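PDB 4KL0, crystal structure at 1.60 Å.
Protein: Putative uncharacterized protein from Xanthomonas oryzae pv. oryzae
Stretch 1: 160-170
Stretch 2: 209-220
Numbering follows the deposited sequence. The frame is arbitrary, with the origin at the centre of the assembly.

Stretch 1 160-170: LLAEAGDLVRE
Stretch 2 (209-220) ALYRRAQQLGIP

The two stretches pack through a small apolar contact, burying 397 Å² in total, with no direct hydrogen bond between them and one water bridging their backbones. They run in the same direction: CA atoms lie 7.2 Å apart at Leu161–Leu210 and 5.7 Å at Arg169–Leu217. Stretch 1 is helical through Glu163, breaks at Ala164 (phi/psi −125/32) and is helical again by Val168. Stretch 2 is helical from Ala209 to Gln216 and ends in a Schellman motif, in which Gly218 (73/25) adopts the positive phi that glycine favours and Ile219 N donates a hydrogen bond to Ala214 O (2.9 Å).

Leu161 (chi1 −107°, chi2 p) points toward stretch 2, placing its CD2 3.7 Å from Leu210 CD1 (Leu210 is t, p) and 4.3 Å from Ala214 CB. Leu217 (m, t) points back, its CD1 4.1 Å from Leu161 CG and its CD2 3.9 Å from Gly165 O. Leu161 and Leu217, both buried, have the largest covered areas (94 and 96 Å²), suiting branched apolar side chains. At Gly165 an ideal CB would be crowded by Leu161 O (3.0 Å). Ile219 (m, t) points toward stretch 1, bringing CD1 a tight 3.2 Å from CG1 of Val168 (t). Exposed Arg169 (t, t, chi3 27°) lays CG 3.5 Å from Leu217 O and NH1 3.8 Å from Leu217 CD2, which lies oblique to the guanidinium. The water donates to Arg169 O (2.8 Å) and Leu217 O (2.9 Å).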

# COMPACT_ATOMS: atom_id res chain seq x y z
N LEU A 160 13.72 4.59 -10.92
CA LEU A 160 12.92 4.97 -12.09
C LEU A 160 13.08 6.44 -12.35
O LEU A 160 13.24 6.84 -13.51
CB LEU A 160 11.41 4.65 -11.90
CG LEU A 160 10.50 5.01 -13.09
CD1 LEU A 160 10.86 4.16 -14.28
CD2 LEU A 160 9.01 4.75 -12.79
N LEU A 161 13.05 7.26 -11.30
CA LEU A 161 13.21 8.70 -11.51
C LEU A 161 14.63 8.92 -12.02
O LEU A 161 14.88 9.87 -12.81
CB LEU A 161 12.97 9.51 -10.25
CG LEU A 161 11.65 10.24 -10.33
CD1 LEU A 161 10.52 9.20 -10.46
CD2 LEU A 161 11.51 11.09 -9.10
N ALA A 162 15.57 8.07 -11.63
CA ALA A 162 16.94 8.32 -12.10
C ALA A 162 17.13 7.88 -13.55
O ALA A 162 17.76 8.61 -14.35
CB ALA A 162 17.96 7.66 -11.20
N GLU A 163 16.66 6.68 -13.90
CA GLU A 163 16.88 6.15 -15.25
C GLU A 163 16.01 6.85 -16.27
O GLU A 163 16.41 7.03 -17.42
CB GLU A 163 16.67 4.63 -15.27
CG GLU A 163 17.71 3.97 -14.36
CD GLU A 163 17.62 2.47 -14.34
OE1 GLU A 163 16.89 1.90 -15.19
OE2 GLU A 163 18.28 1.87 -13.45
N ALA A 164 14.84 7.33 -15.86
CA ALA A 164 13.90 7.88 -16.83
C ALA A 164 13.50 9.29 -16.45
O ALA A 164 12.39 9.72 -16.71
CB ALA A 164 12.70 6.98 -16.95
N GLY A 165 14.43 10.01 -15.81
CA GLY A 165 14.26 11.41 -15.46
C GLY A 165 13.78 12.33 -16.57
O GLY A 165 13.02 13.27 -16.32
N ASP A 166 14.19 12.06 -17.80
CA ASP A 166 13.68 12.80 -18.95
C ASP A 166 12.15 12.57 -19.10
O ASP A 166 11.36 13.51 -19.32
CB ASP A 166 14.47 12.42 -20.23
CG ASP A 166 14.58 10.87 -20.47
OD1 ASP A 166 14.72 10.10 -19.48
OD2 ASP A 166 14.53 10.41 -21.65
N LEU A 167 11.73 11.32 -18.96
CA LEU A 167 10.33 10.98 -19.23
C LEU A 167 9.42 11.40 -18.09
O LEU A 167 8.29 11.89 -18.31
CB LEU A 167 10.16 9.47 -19.50
CG LEU A 167 11.10 8.89 -20.58
CD1 LEU A 167 11.07 7.34 -20.67
CD2 LEU A 167 10.90 9.55 -21.97
N VAL A 168 9.89 11.18 -16.85
CA VAL A 168 8.99 11.27 -15.69
C VAL A 168 8.49 12.69 -15.57
O VAL A 168 7.36 12.97 -15.18
CB VAL A 168 9.73 10.83 -14.35
CG1 VAL A 168 8.96 11.23 -13.17
CG2 VAL A 168 9.90 9.35 -14.27
N ARG A 169 9.33 13.62 -15.98
CA ARG A 169 8.96 15.02 -15.85
C ARG A 169 7.71 15.30 -16.69
O ARG A 169 6.83 16.02 -16.25
CB ARG A 169 10.16 15.92 -16.24
CG ARG A 169 9.94 17.41 -15.93
CD ARG A 169 11.19 18.26 -16.28
NE ARG A 169 11.96 17.62 -17.35
CZ ARG A 169 13.29 17.47 -17.35
NH1 ARG A 169 14.02 17.93 -16.32
NH2 ARG A 169 13.89 16.87 -18.37
N GLU A 170 7.59 14.68 -17.86
CA GLU A 170 6.44 14.95 -18.73
C GLU A 170 5.34 13.87 -18.67
O GLU A 170 4.20 14.11 -19.11
CB GLU A 170 6.92 15.20 -20.16
CG GLU A 170 8.04 16.28 -20.17
CD GLU A 170 8.70 16.50 -21.53
OE1 GLU A 170 9.96 16.55 -21.54
OE2 GLU A 170 7.97 16.65 -22.56
N ALA A 209 16.61 10.32 -2.13
CA ALA A 209 16.79 10.63 -3.56
C ALA A 209 15.41 10.88 -4.20
O ALA A 209 15.23 11.77 -5.05
CB ALA A 209 17.51 9.51 -4.24
N LEU A 210 14.42 10.07 -3.82
CA LEU A 210 13.10 10.16 -4.45
C LEU A 210 12.39 11.45 -4.08
O LEU A 210 11.90 12.16 -5.01
CB LEU A 210 12.23 8.90 -4.17
CG LEU A 210 10.84 8.93 -4.78
CD1 LEU A 210 10.88 8.70 -6.30
CD2 LEU A 210 9.95 7.87 -4.11
N TYR A 211 12.32 11.79 -2.77
CA TYR A 211 11.60 12.97 -2.29
C TYR A 211 12.26 14.17 -2.92
O TYR A 211 11.58 15.08 -3.42
CB TYR A 211 11.74 13.12 -0.78
CG TYR A 211 10.78 12.27 0.09
CD1 TYR A 211 10.65 10.89 -0.11
CD2 TYR A 211 10.05 12.85 1.15
CE1 TYR A 211 9.85 10.14 0.72
CE2 TYR A 211 9.25 12.09 1.98
CZ TYR A 211 9.16 10.72 1.77
OH TYR A 211 8.40 9.93 2.61
N ARG A 212 13.59 14.17 -2.91
CA ARG A 212 14.34 15.30 -3.46
C ARG A 212 14.14 15.41 -4.97
O ARG A 212 13.84 16.50 -5.45
CB ARG A 212 15.83 15.17 -3.11
CG ARG A 212 16.71 16.19 -3.86
CD ARG A 212 18.16 16.14 -3.35
NE ARG A 212 18.83 14.93 -3.82
CZ ARG A 212 19.34 14.01 -2.99
NH1 ARG A 212 19.27 14.19 -1.67
NH2 ARG A 212 19.95 12.93 -3.48
N ARG A 213 14.31 14.33 -5.73
CA ARG A 213 14.26 14.44 -7.17
C ARG A 213 12.86 14.74 -7.68
O ARG A 213 12.72 15.33 -8.75
CB ARG A 213 14.85 13.21 -7.85
CG ARG A 213 15.10 13.32 -9.34
CD ARG A 213 16.33 14.24 -9.65
NE ARG A 213 16.62 14.32 -11.09
CZ ARG A 213 17.13 15.41 -11.68
NH1 ARG A 213 17.36 16.50 -10.95
NH2 ARG A 213 17.38 15.43 -13.00
N ALA A 214 11.82 14.33 -6.94
CA ALA A 214 10.47 14.50 -7.44
C ALA A 214 10.25 16.00 -7.43
O ALA A 214 9.73 16.58 -8.40
CB ALA A 214 9.46 13.80 -6.47
N GLN A 215 10.72 16.62 -6.37
CA GLN A 215 10.57 18.08 -6.18
C GLN A 215 11.42 18.87 -7.19
O GLN A 215 10.94 19.86 -7.74
CB GLN A 215 10.87 18.50 -4.77
CG GLN A 215 9.78 18.11 -3.72
CD GLN A 215 10.26 18.29 -2.28
OE1 GLN A 215 9.95 19.29 -1.61
NE2 GLN A 215 11.02 17.28 -1.77
N GLN A 216 12.65 18.42 -7.45
CA GLN A 216 13.49 19.03 -8.50
C GLN A 216 12.87 18.91 -9.89
O GLN A 216 13.07 19.79 -10.76
CB GLN A 216 14.87 18.40 -8.50
CG GLN A 216 15.55 18.66 -7.20
CD GLN A 216 16.93 18.06 -7.10
OE1 GLN A 216 17.31 17.16 -7.85
NE2 GLN A 216 17.71 18.60 -6.19
N LEU A 217 12.14 17.82 -10.12
CA LEU A 217 11.51 17.59 -11.40
C LEU A 217 10.08 18.21 -11.48
O LEU A 217 9.42 18.15 -12.53
CB LEU A 217 11.50 16.10 -11.75
CG LEU A 217 12.75 15.29 -12.03
CD1 LEU A 217 12.34 13.85 -12.22
CD2 LEU A 217 13.40 15.75 -13.33
N GLY A 218 9.61 18.83 -10.39
CA GLY A 218 8.31 19.47 -10.37
C GLY A 218 7.14 18.51 -10.35
O GLY A 218 6.01 18.85 -10.74
N ILE A 219 7.37 17.29 -9.85
CA ILE A 219 6.26 16.32 -9.81
C ILE A 219 5.57 16.36 -8.45
O ILE A 219 6.24 16.15 -7.43
CB ILE A 219 6.79 14.94 -9.99
CG1 ILE A 219 7.48 14.86 -11.32
CG2 ILE A 219 5.66 13.91 -9.89
CD1 ILE A 219 8.44 13.81 -11.36
N PRO A 220 4.26 16.63 -8.40
CA PRO A 220 3.56 16.77 -7.11
C PRO A 220 3.76 15.51 -6.24
O PRO A 220 3.65 14.41 -6.77
CB PRO A 220 2.08 16.87 -7.49
CG PRO A 220 2.12 17.40 -8.95
CD PRO A 220 3.38 16.82 -9.57
O HOH W 1 7.38 18.14 -14.54